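Long-range contact in ribose-phosphate pyrophosphokinase (PDB 4TWB), which catalyses the transfer of a pyrophosphoryl group from ATP to the 1-hydroxyl of ribose 5-phosphate, giving the central metabolite PRPP: residues K81-D95 with V118-L132. Sequence-based numbering, arbitrary orientation.
Sequences KLTAIVPYLAYSRQD and VNTLVVVEPHKPEEL. With AMP (adenosine monophosphate), chain G.
Asn119 fastens the start of the pairing with both backbone and side chain: its OD1 takes the amide of Leu82 in the carbonyl plane, on a lone pair (2.8 Å, 171° at the hydrogen), while Leu82 O accepts from the amides of both Asn119 and Thr120. Its CG lies beside its own backbone N (chi1 -65°), which turns the amide group toward Leu82. From here strands 81-86 and 120-124 run parallel, Ala84 N bonding Thr120 O, Val122 N bonding Ala84 O at 2.8 Å and Val86 N bonding Val122 O. Side chains pair on both faces of the sheet. On one, Thr83 lies alongside Thr120 and Ile85 alongside Val122, pointing the same way; on the other, Val118 CG1 meets Ala84 CB at 3.6 Å and Leu121 CD1 reaches Val86 CG1. The two strands, joined through helix 105-114, form a beta-alpha-beta unit of the PRTase-like N-terminal domain, and strands 49-53 and 138-142 flank the pair. From Val86 and Pro87 onward the pairing loosens: Val124 N reaches Pro87 O only in a weak bond, and a water bridges Leu89 N and Val124 O. The loops after the strands lead to the AMP pocket, where Arg93 and His127 remain partly exposed while Ser92 is buried. Here Ser92 CB packs on His127 CB (3.9 Å), and Arg93 CA lies over one face of the imidazole, toward its rim; His127 ND1 is held by Asp217. Bent at chi2 and chi3, Arg93 lays its guanidinium against the adenine of AMP, whose N1 sits 3.8 Å from the guanidinium plane, over its centre, while Arg93 NH1 makes a weak bond to AMP O2P (3.0 Å). A leucine in its place would probably leave O2P without this donor and the adenine without its flat cationic neighbour. His127 NE2 lies 3.0 Å from AMP O3P.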
loop_
_atom_site.group_PDB
_atom_site.type_symbol
_atom_site.label_atom_id
_atom_site.label_comp_id
_atom_site.label_asym_id
_atom_site.label_seq_id
_atom_site.Cartn_x
_atom_site.Cartn_y
_atom_site.Cartn_z
ATOM N N LYS A 81 15.946 18.836 6.658
ATOM C CA LYS A 81 16.506 17.576 6.183
ATOM C C LYS A 81 15.611 16.442 6.662
ATOM O O LYS A 81 15.124 16.452 7.803
ATOM C CB LYS A 81 17.917 17.392 6.735
ATOM C CG LYS A 81 18.777 16.375 5.999
ATOM C CD LYS A 81 19.898 15.874 6.902
ATOM C CE LYS A 81 21.047 15.285 6.098
ATOM N NZ LYS A 81 22.196 14.939 6.986
ATOM N N LEU A 82 15.375 15.476 5.783
ATOM C CA LEU A 82 14.581 14.320 6.156
ATOM C C LEU A 82 15.489 13.101 6.162
ATOM O O LEU A 82 16.098 12.761 5.141
ATOM C CB LEU A 82 13.427 14.094 5.174
ATOM C CG LEU A 82 12.149 13.480 5.748
ATOM C CD1 LEU A 82 11.564 12.506 4.738
ATOM C CD2 LEU A 82 12.366 12.797 7.098
ATOM N N THR A 83 15.577 12.459 7.324
ATOM C CA THR A 83 16.248 11.178 7.444
ATOM C C THR A 83 15.200 10.133 7.763
ATOM O O THR A 83 14.534 10.189 8.804
ATOM C CB THR A 83 17.307 11.188 8.548
ATOM O OG1 THR A 83 18.398 12.033 8.156
ATOM C CG2 THR A 83 17.817 9.781 8.791
ATOM N N ALA A 84 15.042 9.180 6.854
ATOM C CA ALA A 84 14.060 8.127 7.045
ATOM C C ALA A 84 14.724 6.897 7.609
ATOM O O ALA A 84 15.551 6.271 6.950
ATOM C CB ALA A 84 13.376 7.801 5.731
ATOM N N ILE A 85 14.366 6.566 8.839
ATOM C CA ILE A 85 14.849 5.356 9.478
ATOM C C ILE A 85 13.785 4.292 9.286
ATOM O O ILE A 85 12.741 4.304 9.941
ATOM C CB ILE A 85 15.118 5.573 10.985
ATOM C CG1 ILE A 85 16.260 6.571 11.194
ATOM C CG2 ILE A 85 15.435 4.245 11.680
ATOM C CD1 ILE A 85 16.267 7.164 12.592
ATOM N N VAL A 86 14.023 3.395 8.348
ATOM C CA VAL A 86 13.083 2.321 8.106
ATOM C C VAL A 86 13.767 1.008 8.436
ATOM O O VAL A 86 14.557 0.489 7.638
ATOM C CB VAL A 86 12.477 2.417 6.670
ATOM C CG1 VAL A 86 13.207 3.465 5.863
ATOM C CG2 VAL A 86 12.431 1.067 5.952
ATOM N N PRO A 87 13.527 0.512 9.660
ATOM C CA PRO A 87 14.188 -0.678 10.203
ATOM C C PRO A 87 14.071 -1.887 9.275
ATOM O O PRO A 87 15.084 -2.463 8.884
ATOM C CB PRO A 87 13.455 -0.911 11.532
ATOM C CG PRO A 87 13.039 0.458 11.958
ATOM C CD PRO A 87 12.696 1.188 10.672
ATOM N N TYR A 88 12.855 -2.280 8.934
ATOM C CA TYR A 88 12.675 -3.305 7.916
ATOM C C TYR A 88 12.142 -2.670 6.631
ATOM O O TYR A 88 11.034 -2.141 6.610
ATOM C CB TYR A 88 11.728 -4.409 8.393
ATOM C CG TYR A 88 11.397 -5.407 7.303
ATOM C CD1 TYR A 88 12.370 -6.266 6.802
ATOM C CD2 TYR A 88 10.117 -5.480 6.760
ATOM C CE1 TYR A 88 12.076 -7.176 5.793
ATOM C CE2 TYR A 88 9.814 -6.383 5.748
ATOM C CZ TYR A 88 10.797 -7.231 5.270
ATOM O OH TYR A 88 10.502 -8.129 4.268
ATOM N N LEU A 89 12.935 -2.713 5.569
ATOM C CA LEU A 89 12.517 -2.189 4.283
ATOM C C LEU A 89 11.836 -3.289 3.465
ATOM O O LEU A 89 12.445 -4.307 3.161
ATOM C CB LEU A 89 13.725 -1.633 3.530
ATOM C CG LEU A 89 13.418 -1.047 2.149
ATOM C CD1 LEU A 89 12.299 -0.027 2.237
ATOM C CD2 LEU A 89 14.660 -0.426 1.543
ATOM N N ALA A 90 10.571 -3.085 3.106
ATOM C CA ALA A 90 9.811 -4.101 2.370
ATOM C C ALA A 90 10.227 -4.179 0.904
ATOM O O ALA A 90 10.848 -3.272 0.379
ATOM C CB ALA A 90 8.303 -3.854 2.494
ATOM N N TYR A 91 9.894 -5.278 0.252
ATOM C CA TYR A 91 10.261 -5.504 -1.143
ATOM C C TYR A 91 11.771 -5.588 -1.339
ATOM O O TYR A 91 12.296 -5.248 -2.398
ATOM C CB TYR A 91 9.583 -4.469 -2.062
ATOM C CG TYR A 91 8.081 -4.681 -2.115
ATOM C CD1 TYR A 91 7.513 -5.548 -3.045
ATOM C CD2 TYR A 91 7.235 -4.060 -1.192
ATOM C CE1 TYR A 91 6.136 -5.778 -3.079
ATOM C CE2 TYR A 91 5.858 -4.281 -1.213
ATOM C CZ TYR A 91 5.318 -5.142 -2.163
ATOM O OH TYR A 91 3.967 -5.372 -2.184
ATOM N N SER A 92 12.464 -6.066 -0.310
ATOM C CA SER A 92 13.915 -6.188 -0.363
ATOM C C SER A 92 14.315 -7.478 -1.041
ATOM O O SER A 92 15.342 -7.540 -1.718
ATOM C CB SER A 92 14.505 -6.132 1.036
ATOM O OG SER A 92 14.354 -4.832 1.550
ATOM N N ARG A 93 13.504 -8.514 -0.864
ATOM C CA ARG A 93 13.817 -9.799 -1.469
ATOM C C ARG A 93 13.784 -9.704 -2.997
ATOM O O ARG A 93 14.366 -10.537 -3.693
ATOM C CB ARG A 93 12.858 -10.865 -0.951
ATOM C CG ARG A 93 13.092 -11.271 0.508
ATOM C CD ARG A 93 11.778 -11.278 1.301
ATOM N NE ARG A 93 11.532 -12.513 2.060
ATOM C CZ ARG A 93 11.945 -13.734 1.702
ATOM N NH1 ARG A 93 12.631 -13.931 0.577
ATOM N NH2 ARG A 93 11.659 -14.775 2.477
ATOM N N GLN A 94 13.120 -8.670 -3.514
ATOM C CA GLN A 94 13.018 -8.476 -4.962
ATOM C C GLN A 94 14.143 -7.598 -5.505
ATOM O O GLN A 94 13.945 -6.409 -5.798
ATOM C CB GLN A 94 11.656 -7.905 -5.356
ATOM C CG GLN A 94 11.424 -7.882 -6.865
ATOM C CD GLN A 94 11.274 -9.275 -7.476
ATOM O OE1 GLN A 94 11.123 -10.275 -6.766
ATOM N NE2 GLN A 94 11.301 -9.338 -8.801
ATOM N N ASP A 95 15.302 -8.230 -5.668
ATOM C CA ASP A 95 16.571 -7.567 -5.932
ATOM C C ASP A 95 16.779 -7.220 -7.415
ATOM O O ASP A 95 17.414 -6.210 -7.756
ATOM C CB ASP A 95 17.686 -8.496 -5.442
ATOM C CG ASP A 95 18.952 -7.753 -5.067
ATOM O OD1 ASP A 95 19.095 -6.562 -5.431
ATOM O OD2 ASP A 95 19.812 -8.373 -4.405
ATOM N N VAL A 118 12.910 12.234 0.878
ATOM C CA VAL A 118 13.857 11.622 1.811
ATOM C C VAL A 118 15.299 11.913 1.378
ATOM O O VAL A 118 15.710 11.610 0.251
ATOM C CB VAL A 118 13.643 10.099 1.938
ATOM C CG1 VAL A 118 14.667 9.512 2.863
ATOM C CG2 VAL A 118 12.252 9.795 2.452
ATOM N N ASN A 119 16.064 12.509 2.284
ATOM C CA ASN A 119 17.442 12.879 1.989
ATOM C C ASN A 119 18.394 11.746 2.332
ATOM O O ASN A 119 19.275 11.377 1.548
ATOM C CB ASN A 119 17.841 14.120 2.789
ATOM C CG ASN A 119 17.062 15.352 2.384
ATOM O OD1 ASN A 119 16.352 15.957 3.195
ATOM N ND2 ASN A 119 17.183 15.725 1.120
ATOM N N THR A 120 18.200 11.192 3.521
ATOM C CA THR A 120 19.051 10.134 4.022
ATOM C C THR A 120 18.190 8.961 4.418
ATOM O O THR A 120 17.213 9.124 5.153
ATOM C CB THR A 120 19.879 10.614 5.235
ATOM O OG1 THR A 120 21.038 11.322 4.773
ATOM C CG2 THR A 120 20.331 9.440 6.073
ATOM N N LEU A 121 18.565 7.781 3.926
ATOM C CA LEU A 121 17.864 6.530 4.234
ATOM C C LEU A 121 18.684 5.610 5.145
ATOM O O LEU A 121 19.837 5.285 4.839
ATOM C CB LEU A 121 17.510 5.821 2.929
ATOM C CG LEU A 121 16.980 4.392 2.973
ATOM C CD1 LEU A 121 15.738 4.312 3.816
ATOM C CD2 LEU A 121 16.684 3.916 1.560
ATOM N N VAL A 122 18.087 5.200 6.264
ATOM C CA VAL A 122 18.742 4.314 7.227
ATOM C C VAL A 122 18.013 2.980 7.301
ATOM O O VAL A 122 16.831 2.939 7.642
ATOM C CB VAL A 122 18.748 4.918 8.639
ATOM C CG1 VAL A 122 19.448 3.983 9.579
ATOM C CG2 VAL A 122 19.422 6.261 8.634
ATOM N N VAL A 123 18.711 1.889 6.996
ATOM C CA VAL A 123 18.084 0.565 6.963
ATOM C C VAL A 123 18.872 -0.452 7.782
ATOM O O VAL A 123 20.104 -0.426 7.804
ATOM C CB VAL A 123 17.988 0.030 5.528
ATOM C CG1 VAL A 123 17.217 -1.255 5.502
ATOM C CG2 VAL A 123 17.312 1.055 4.632
ATOM N N VAL A 124 18.170 -1.349 8.460
ATOM C CA VAL A 124 18.824 -2.405 9.209
ATOM C C VAL A 124 18.826 -3.707 8.386
ATOM O O VAL A 124 17.791 -4.111 7.868
ATOM C CB VAL A 124 18.139 -2.619 10.561
ATOM C CG1 VAL A 124 18.850 -3.715 11.356
ATOM C CG2 VAL A 124 18.127 -1.330 11.342
ATOM N N GLU A 125 19.989 -4.347 8.268
ATOM C CA GLU A 125 20.145 -5.571 7.474
ATOM C C GLU A 125 19.274 -5.609 6.229
ATOM O O GLU A 125 18.340 -6.413 6.135
ATOM C CB GLU A 125 19.894 -6.854 8.289
ATOM C CG GLU A 125 21.009 -7.277 9.196
ATOM C CD GLU A 125 22.306 -7.528 8.469
ATOM O OE1 GLU A 125 22.461 -8.589 7.825
ATOM O OE2 GLU A 125 23.188 -6.658 8.575
ATOM N N PRO A 126 19.589 -4.758 5.259
ATOM C CA PRO A 126 18.978 -4.879 3.933
ATOM C C PRO A 126 19.312 -6.256 3.380
ATOM O O PRO A 126 20.459 -6.664 3.504
ATOM C CB PRO A 126 19.715 -3.810 3.120
ATOM C CG PRO A 126 21.039 -3.644 3.866
ATOM C CD PRO A 126 20.610 -3.702 5.299
ATOM N N HIS A 127 18.349 -6.953 2.787
ATOM C CA HIS A 127 18.607 -8.273 2.226
ATOM C C HIS A 127 19.873 -8.368 1.357
ATOM O O HIS A 127 20.603 -9.355 1.416
ATOM C CB HIS A 127 17.404 -8.751 1.435
ATOM C CG HIS A 127 17.567 -10.121 0.851
ATOM N ND1 HIS A 127 17.409 -11.272 1.593
ATOM C CD2 HIS A 127 17.863 -10.523 -0.409
ATOM C CE1 HIS A 127 17.595 -12.323 0.815
ATOM N NE2 HIS A 127 17.874 -11.897 -0.403
ATOM N N LYS A 128 20.125 -7.364 0.534
ATOM C CA LYS A 128 21.386 -7.306 -0.199
ATOM C C LYS A 128 21.773 -5.842 -0.468
ATOM O O LYS A 128 21.132 -5.161 -1.256
ATOM C CB LYS A 128 21.299 -8.121 -1.490
ATOM C CG LYS A 128 22.661 -8.411 -2.122
ATOM C CD LYS A 128 22.520 -8.998 -3.522
ATOM C CE LYS A 128 23.809 -8.870 -4.325
ATOM N NZ LYS A 128 23.548 -8.916 -5.795
ATOM N N PRO A 129 22.829 -5.357 0.201
ATOM C CA PRO A 129 23.128 -3.921 0.287
ATOM C C PRO A 129 23.418 -3.209 -1.039
ATOM O O PRO A 129 23.464 -1.977 -1.037
ATOM C CB PRO A 129 24.361 -3.878 1.193
ATOM C CG PRO A 129 24.318 -5.160 1.953
ATOM C CD PRO A 129 23.771 -6.160 0.994
ATOM N N GLU A 130 23.623 -3.948 -2.132
ATOM C CA GLU A 130 23.770 -3.324 -3.447
ATOM C C GLU A 130 22.439 -2.716 -3.887
ATOM O O GLU A 130 22.411 -1.628 -4.472
ATOM C CB GLU A 130 24.255 -4.321 -4.500
ATOM C CG GLU A 130 25.748 -4.560 -4.499
ATOM C CD GLU A 130 26.154 -5.693 -3.578
ATOM O OE1 GLU A 130 25.351 -6.068 -2.687
ATOM O OE2 GLU A 130 27.278 -6.211 -3.753
ATOM N N GLU A 131 21.349 -3.441 -3.631
ATOM C CA GLU A 131 19.998 -2.912 -3.734
ATOM C C GLU A 131 19.944 -1.406 -3.567
ATOM O O GLU A 131 19.449 -0.696 -4.432
ATOM C CB GLU A 131 19.153 -3.458 -2.598
ATOM C CG GLU A 131 18.449 -4.743 -2.871
ATOM C CD GLU A 131 17.561 -5.134 -1.712
ATOM O OE1 GLU A 131 18.022 -5.024 -0.556
ATOM O OE2 GLU A 131 16.402 -5.531 -1.955
ATOM N N LEU A 132 20.440 -0.930 -2.430
ATOM C CA LEU A 132 20.221 0.440 -2.014
ATOM C C LEU A 132 20.942 1.483 -2.870
ATOM O O LEU A 132 20.810 2.683 -2.629
ATOM C CB LEU A 132 20.564 0.607 -0.536
ATOM C CG LEU A 132 20.042 -0.493 0.392
ATOM C CD1 LEU A 132 20.298 -0.128 1.854
ATOM C CD2 LEU A 132 18.571 -0.755 0.165
HETATM P P AMP G . 15.939 -14.984 -1.724
HETATM O O1P AMP G . 17.290 -15.585 -1.405
HETATM O O2P AMP G . 14.825 -15.385 -0.779
HETATM O O3P AMP G . 15.993 -13.510 -2.060
HETATM O "O5'" AMP G . 15.537 -15.670 -3.124
HETATM C "C5'" AMP G . 15.147 -14.858 -4.230
HETATM C "C4'" AMP G . 13.790 -15.317 -4.750
HETATM O "O4'" AMP G . 12.773 -15.028 -3.779
HETATM C "C3'" AMP G . 13.423 -14.601 -6.044
HETATM O "O3'" AMP G . 13.262 -15.559 -7.100
HETATM C "C2'" AMP G . 12.129 -13.852 -5.744
HETATM O "O2'" AMP G . 11.159 -13.967 -6.800
HETATM C "C1'" AMP G . 11.636 -14.444 -4.423
HETATM N N9 AMP G . 10.963 -13.416 -3.574
HETATM C C8 AMP G . 10.978 -12.074 -3.766
HETATM N N7 AMP G . 10.252 -11.422 -2.819
HETATM C C5 AMP G . 9.738 -12.367 -2.003
HETATM C C6 AMP G . 8.870 -12.382 -0.800
HETATM N N6 AMP G . 8.406 -11.220 -0.280
HETATM N N1 AMP G . 8.568 -13.584 -0.237
HETATM C C2 AMP G . 9.037 -14.746 -0.745
HETATM N N3 AMP G . 9.828 -14.818 -1.838
HETATM C C4 AMP G . 10.200 -13.682 -2.503
HETATM O O HOH W 1 15.596 -4.321 5.569
#